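Pentalenene synthase (Streptomyces chartreusis NRRL 3882, PDB 6Q4S) probably catalyses the magnesium-dependent 1,10-cyclization of (2E,6E)-farnesyl diphosphate to the bicyclic sesquiterpenol 7-epi-alpha-eudesmol, with release of diphosphate. Local coordinates at residues A215-H226 with I301-A312. Numbering follows the deposited sequence.
Sequences AADTIGFMNDIH and IQHWINGNYEWA
Ile219 packs against Ile305 where helices 206-228 and 288-313 run side by side in the all-alpha terpene synthase fold, their local axes 9.9 Å apart and only 4° from parallel. This apolar end is the tight one. The CD1 methyl of Ile219 lies against the backbone of the other helix, 3.9 Å from Ile305 N, and also touches Trp304 CB. One turn earlier, Ala215 CB presses on Ile301 CG2 at 3.5 Å, closer than two methyls usually sit, with Ile305 CD1 beside it. Ile183 of helix 183-194 packs on both Ile219 and Trp304.

Further along, the packing turns polar. A chi1 of -178° swings the Asn308 amide away from its own backbone N and out to Asn223, where ND2 of Asn308 donates to Asn223 OD1 at 2.7 Å. The acceptor lies almost in the amide plane of Asn308, whereas the donor is tilted modestly from the carbonyl plane of Asn223; the two amides are turned 52° apart. The CG2 methyl of Ile219 lies 3.6 Å from Asn308 ND2, so the bond borders directly on the apolar layer. To one side Met222 and Tyr309 make an oblique Met-aromatic contact, while Tyr309 OH is hydrogen-bonded to Phe7 N.

The loose side is the partly exposed C-terminal end, where Ala312 CB sits over the centre of the poorly ordered His226 ring in a CH-pi contact. Asn223 is a likely magnesium ligand, with Ser227 and Glu231, in the metal-binding motif of class I terpene synthases. By donating to OD1, the oxygen an asparagine would be expected to offer the metal, Asn308 probably exemplifies second-shell orientation of a ligand from a neighbouring helix, limiting rotation of the Asn223 amide and perhaps polarising its C=O.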
loop_
_atom_site.group_PDB
_atom_site.type_symbol
_atom_site.label_atom_id
_atom_site.label_comp_id
_atom_site.label_asym_id
_atom_site.label_seq_id
_atom_site.Cartn_x
_atom_site.Cartn_y
_atom_site.Cartn_z
ATOM N N ALA A 215 19.287 -3.766 -7.367
ATOM C CA ALA A 215 19.749 -2.503 -6.866
ATOM C C ALA A 215 19.646 -2.512 -5.348
ATOM O O ALA A 215 20.525 -2.006 -4.631
ATOM C CB ALA A 215 18.944 -1.331 -7.452
ATOM N N ALA A 216 18.556 -3.048 -4.817
ATOM C CA ALA A 216 18.415 -3.070 -3.373
ATOM C C ALA A 216 19.483 -4.025 -2.731
ATOM O O ALA A 216 20.098 -3.722 -1.689
ATOM C CB ALA A 216 17.040 -3.520 -3.002
ATOM N N ASP A 217 19.713 -5.158 -3.366
ATOM C CA ASP A 217 20.790 -6.093 -2.850
ATOM C C ASP A 217 22.136 -5.394 -2.810
ATOM O O ASP A 217 22.807 -5.373 -1.780
ATOM C CB ASP A 217 20.924 -7.338 -3.713
ATOM C CG ASP A 217 19.695 -8.223 -3.653
ATOM O OD1 ASP A 217 18.872 -8.100 -2.692
ATOM O OD2 ASP A 217 19.532 -9.018 -4.593
ATOM N N THR A 218 22.491 -4.794 -3.940
ATOM C CA THR A 218 23.771 -4.186 -4.131
ATOM C C THR A 218 23.963 -3.172 -3.110
ATOM O O THR A 218 24.965 -3.155 -2.436
ATOM C CB THR A 218 23.852 -3.550 -5.517
ATOM O OG1 THR A 218 23.676 -4.552 -6.505
ATOM C CG2 THR A 218 25.178 -2.846 -5.752
ATOM N N ILE A 219 22.993 -2.292 -2.939
ATOM C CA ILE A 219 23.156 -1.206 -1.971
ATOM C C ILE A 219 23.173 -1.710 -0.549
ATOM O O ILE A 219 23.961 -1.230 0.241
ATOM C CB ILE A 219 22.079 -0.102 -2.149
ATOM C CG1 ILE A 219 22.303 0.586 -3.466
ATOM C CG2 ILE A 219 22.130 0.904 -0.980
ATOM C CD1 ILE A 219 21.041 1.244 -4.009
ATOM N N GLY A 220 22.332 -2.693 -0.214
ATOM C CA GLY A 220 22.321 -3.194 1.199
ATOM C C GLY A 220 23.651 -3.869 1.543
ATOM O O GLY A 220 24.184 -3.702 2.647
ATOM N N PHE A 221 24.183 -4.606 0.581
ATOM C CA PHE A 221 25.477 -5.324 0.796
ATOM C C PHE A 221 26.665 -4.333 0.867
ATOM O O PHE A 221 27.548 -4.489 1.709
ATOM C CB PHE A 221 25.716 -6.320 -0.305
ATOM C CG PHE A 221 24.752 -7.510 -0.321
ATOM C CD1 PHE A 221 23.904 -7.836 0.735
ATOM C CD2 PHE A 221 24.709 -8.294 -1.449
ATOM C CE1 PHE A 221 23.004 -8.925 0.640
ATOM C CE2 PHE A 221 23.825 -9.373 -1.551
ATOM C CZ PHE A 221 22.998 -9.694 -0.520
ATOM N N MET A 222 26.669 -3.274 0.026
ATOM C CA MET A 222 27.710 -2.221 0.151
ATOM C C MET A 222 27.629 -1.519 1.466
ATOM O O MET A 222 28.644 -1.275 2.137
ATOM C CB MET A 222 27.597 -1.180 -1.000
ATOM C CG MET A 222 27.909 -1.777 -2.364
ATOM S SD MET A 222 28.060 -0.696 -3.854
ATOM C CE MET A 222 28.903 0.563 -3.018
ATOM N N ASN A 223 26.416 -1.187 1.882
ATOM C CA ASN A 223 26.270 -0.613 3.161
ATOM C C ASN A 223 26.701 -1.526 4.313
ATOM O O ASN A 223 27.270 -1.007 5.266
ATOM C CB ASN A 223 24.861 -0.109 3.427
ATOM C CG ASN A 223 24.470 1.092 2.541
ATOM O OD1 ASN A 223 25.268 1.600 1.766
ATOM N ND2 ASN A 223 23.230 1.504 2.646
ATOM N N ASP A 224 26.453 -2.845 4.253
ATOM C CA ASP A 224 26.999 -3.732 5.299
ATOM C C ASP A 224 28.555 -3.761 5.296
ATOM O O ASP A 224 29.135 -3.711 6.325
ATOM C CB ASP A 224 26.505 -5.149 5.102
ATOM C CG ASP A 224 24.997 -5.326 5.430
ATOM O OD1 ASP A 224 24.267 -4.322 5.749
ATOM O OD2 ASP A 224 24.579 -6.517 5.437
ATOM N N ILE A 225 29.161 -3.848 4.122
ATOM C CA ILE A 225 30.627 -3.825 3.996
ATOM C C ILE A 225 31.178 -2.550 4.610
ATOM O O ILE A 225 32.166 -2.593 5.330
ATOM C CB ILE A 225 31.083 -3.984 2.559
ATOM C CG1 ILE A 225 30.692 -5.383 2.064
ATOM C CG2 ILE A 225 32.598 -3.760 2.434
ATOM C CD1 ILE A 225 30.739 -5.512 0.573
ATOM N N HIS A 226 30.515 -1.423 4.351
ATOM C CA HIS A 226 30.965 -0.155 4.819
ATOM C C HIS A 226 30.769 -0.032 6.330
ATOM O O HIS A 226 31.685 0.432 6.981
ATOM C CB HIS A 226 30.275 0.990 4.066
ATOM C CG HIS A 226 30.960 2.299 4.249
ATOM N ND1 HIS A 226 30.487 3.280 5.102
ATOM C CD2 HIS A 226 32.131 2.765 3.744
ATOM C CE1 HIS A 226 31.330 4.300 5.097
ATOM N NE2 HIS A 226 32.337 4.011 4.286
ATOM N N ILE A 301 17.681 4.614 -10.748
ATOM C CA ILE A 301 18.329 3.473 -10.100
ATOM C C ILE A 301 19.838 3.744 -10.030
ATOM O O ILE A 301 20.421 3.660 -8.962
ATOM C CB ILE A 301 18.039 2.135 -10.778
ATOM C CG1 ILE A 301 16.539 1.849 -10.813
ATOM C CG2 ILE A 301 18.776 1.043 -9.964
ATOM C CD1 ILE A 301 16.172 0.666 -11.652
ATOM N N GLN A 302 20.438 4.196 -11.141
ATOM C CA GLN A 302 21.880 4.498 -11.154
ATOM C C GLN A 302 22.249 5.584 -10.180
ATOM O O GLN A 302 23.285 5.533 -9.482
ATOM C CB GLN A 302 22.308 4.933 -12.545
ATOM C CG GLN A 302 22.009 3.954 -13.664
ATOM C CD GLN A 302 22.365 4.514 -15.076
ATOM O OE1 GLN A 302 22.579 5.705 -15.268
ATOM N NE2 GLN A 302 22.454 3.627 -16.036
ATOM N N HIS A 303 21.402 6.595 -10.078
ATOM C CA HIS A 303 21.675 7.630 -9.116
ATOM C C HIS A 303 21.754 7.073 -7.719
ATOM O O HIS A 303 22.525 7.595 -6.888
ATOM C CB HIS A 303 20.641 8.803 -9.180
ATOM C CG HIS A 303 20.531 9.450 -10.538
ATOM N ND1 HIS A 303 19.357 9.991 -11.023
ATOM C CD2 HIS A 303 21.457 9.631 -11.514
ATOM C CE1 HIS A 303 19.556 10.439 -12.248
ATOM N NE2 HIS A 303 20.816 10.213 -12.576
ATOM N N TRP A 304 20.904 6.066 -7.426
ATOM C CA TRP A 304 20.916 5.515 -6.098
ATOM C C TRP A 304 22.181 4.648 -5.847
ATOM O O TRP A 304 22.833 4.779 -4.810
ATOM C CB TRP A 304 19.616 4.752 -5.795
ATOM C CG TRP A 304 18.828 5.577 -4.936
ATOM C CD1 TRP A 304 17.770 6.448 -5.301
ATOM C CD2 TRP A 304 19.073 5.803 -3.563
ATOM N NE1 TRP A 304 17.355 7.147 -4.210
ATOM C CE2 TRP A 304 18.113 6.786 -3.122
ATOM C CE3 TRP A 304 19.986 5.270 -2.642
ATOM C CZ2 TRP A 304 18.056 7.238 -1.821
ATOM C CZ3 TRP A 304 19.929 5.729 -1.304
ATOM C CH2 TRP A 304 18.942 6.703 -0.915
ATOM N N ILE A 305 22.447 3.722 -6.744
ATOM C CA ILE A 305 23.615 2.838 -6.572
ATOM C C ILE A 305 24.896 3.682 -6.501
ATOM O O ILE A 305 25.651 3.581 -5.511
ATOM C CB ILE A 305 23.744 1.810 -7.709
ATOM C CG1 ILE A 305 22.544 0.899 -7.754
ATOM C CG2 ILE A 305 25.049 1.016 -7.502
ATOM C CD1 ILE A 305 22.445 0.046 -9.018
ATOM N N ASN A 306 25.072 4.621 -7.450
ATOM C CA ASN A 306 26.319 5.410 -7.495
ATOM C C ASN A 306 26.432 6.448 -6.430
ATOM O O ASN A 306 27.499 6.574 -5.741
ATOM C CB ASN A 306 26.519 6.017 -8.838
ATOM C CG ASN A 306 28.002 6.311 -9.114
ATOM O OD1 ASN A 306 28.866 5.428 -9.010
ATOM N ND2 ASN A 306 28.293 7.557 -9.459
ATOM N N GLY A 307 25.308 7.124 -6.180
ATOM C CA GLY A 307 25.290 8.199 -5.224
ATOM C C GLY A 307 25.436 7.719 -3.820
ATOM O O GLY A 307 26.065 8.366 -2.958
ATOM N N ASN A 308 24.788 6.598 -3.528
ATOM C CA ASN A 308 24.948 6.022 -2.201
ATOM C C ASN A 308 26.436 5.660 -1.968
ATOM O O ASN A 308 26.969 5.940 -0.932
ATOM C CB ASN A 308 24.084 4.767 -1.984
ATOM C CG ASN A 308 24.237 4.214 -0.551
ATOM O OD1 ASN A 308 23.841 4.837 0.427
ATOM N ND2 ASN A 308 24.914 3.111 -0.441
ATOM N N TYR A 309 27.050 5.045 -2.951
ATOM C CA TYR A 309 28.464 4.657 -2.836
ATOM C C TYR A 309 29.371 5.864 -2.561
ATOM O O TYR A 309 30.129 5.924 -1.517
ATOM C CB TYR A 309 28.912 3.926 -4.112
ATOM C CG TYR A 309 30.386 3.611 -4.086
ATOM C CD1 TYR A 309 30.953 2.896 -3.013
ATOM C CD2 TYR A 309 31.243 4.082 -5.081
ATOM C CE1 TYR A 309 32.311 2.632 -2.969
ATOM C CE2 TYR A 309 32.610 3.805 -5.039
ATOM C CZ TYR A 309 33.129 3.083 -3.978
ATOM O OH TYR A 309 34.479 2.814 -3.915
ATOM N N GLU A 310 29.217 6.878 -3.416
ATOM C CA GLU A 310 30.067 8.089 -3.315
ATOM C C GLU A 310 29.798 8.798 -2.070
ATOM O O GLU A 310 30.719 9.365 -1.501
ATOM C CB GLU A 310 29.937 9.028 -4.535
ATOM C CG GLU A 310 29.996 8.312 -5.883
ATOM C CD GLU A 310 31.364 8.391 -6.531
ATOM O OE1 GLU A 310 32.334 8.278 -5.745
ATOM O OE2 GLU A 310 31.449 8.570 -7.795
ATOM N N TRP A 311 28.556 8.790 -1.574
ATOM C CA TRP A 311 28.321 9.397 -0.230
ATOM C C TRP A 311 29.013 8.592 0.941
ATOM O O TRP A 311 29.504 9.155 1.933
ATOM C CB TRP A 311 26.786 9.492 0.034
ATOM C CG TRP A 311 26.395 9.816 1.404
ATOM C CD1 TRP A 311 26.559 10.971 2.011
ATOM C CD2 TRP A 311 25.716 8.955 2.341
ATOM N NE1 TRP A 311 26.063 10.915 3.293
ATOM C CE2 TRP A 311 25.531 9.689 3.513
ATOM C CE3 TRP A 311 25.248 7.630 2.289
ATOM C CZ2 TRP A 311 24.910 9.168 4.639
ATOM C CZ3 TRP A 311 24.619 7.119 3.390
ATOM C CH2 TRP A 311 24.466 7.883 4.566
ATOM N N ALA A 312 28.970 7.275 0.843
ATOM C CA ALA A 312 29.523 6.390 1.885
ATOM C C ALA A 312 31.045 6.618 2.056
ATOM O O ALA A 312 31.509 6.769 3.178
ATOM C CB ALA A 312 29.213 4.939 1.556
#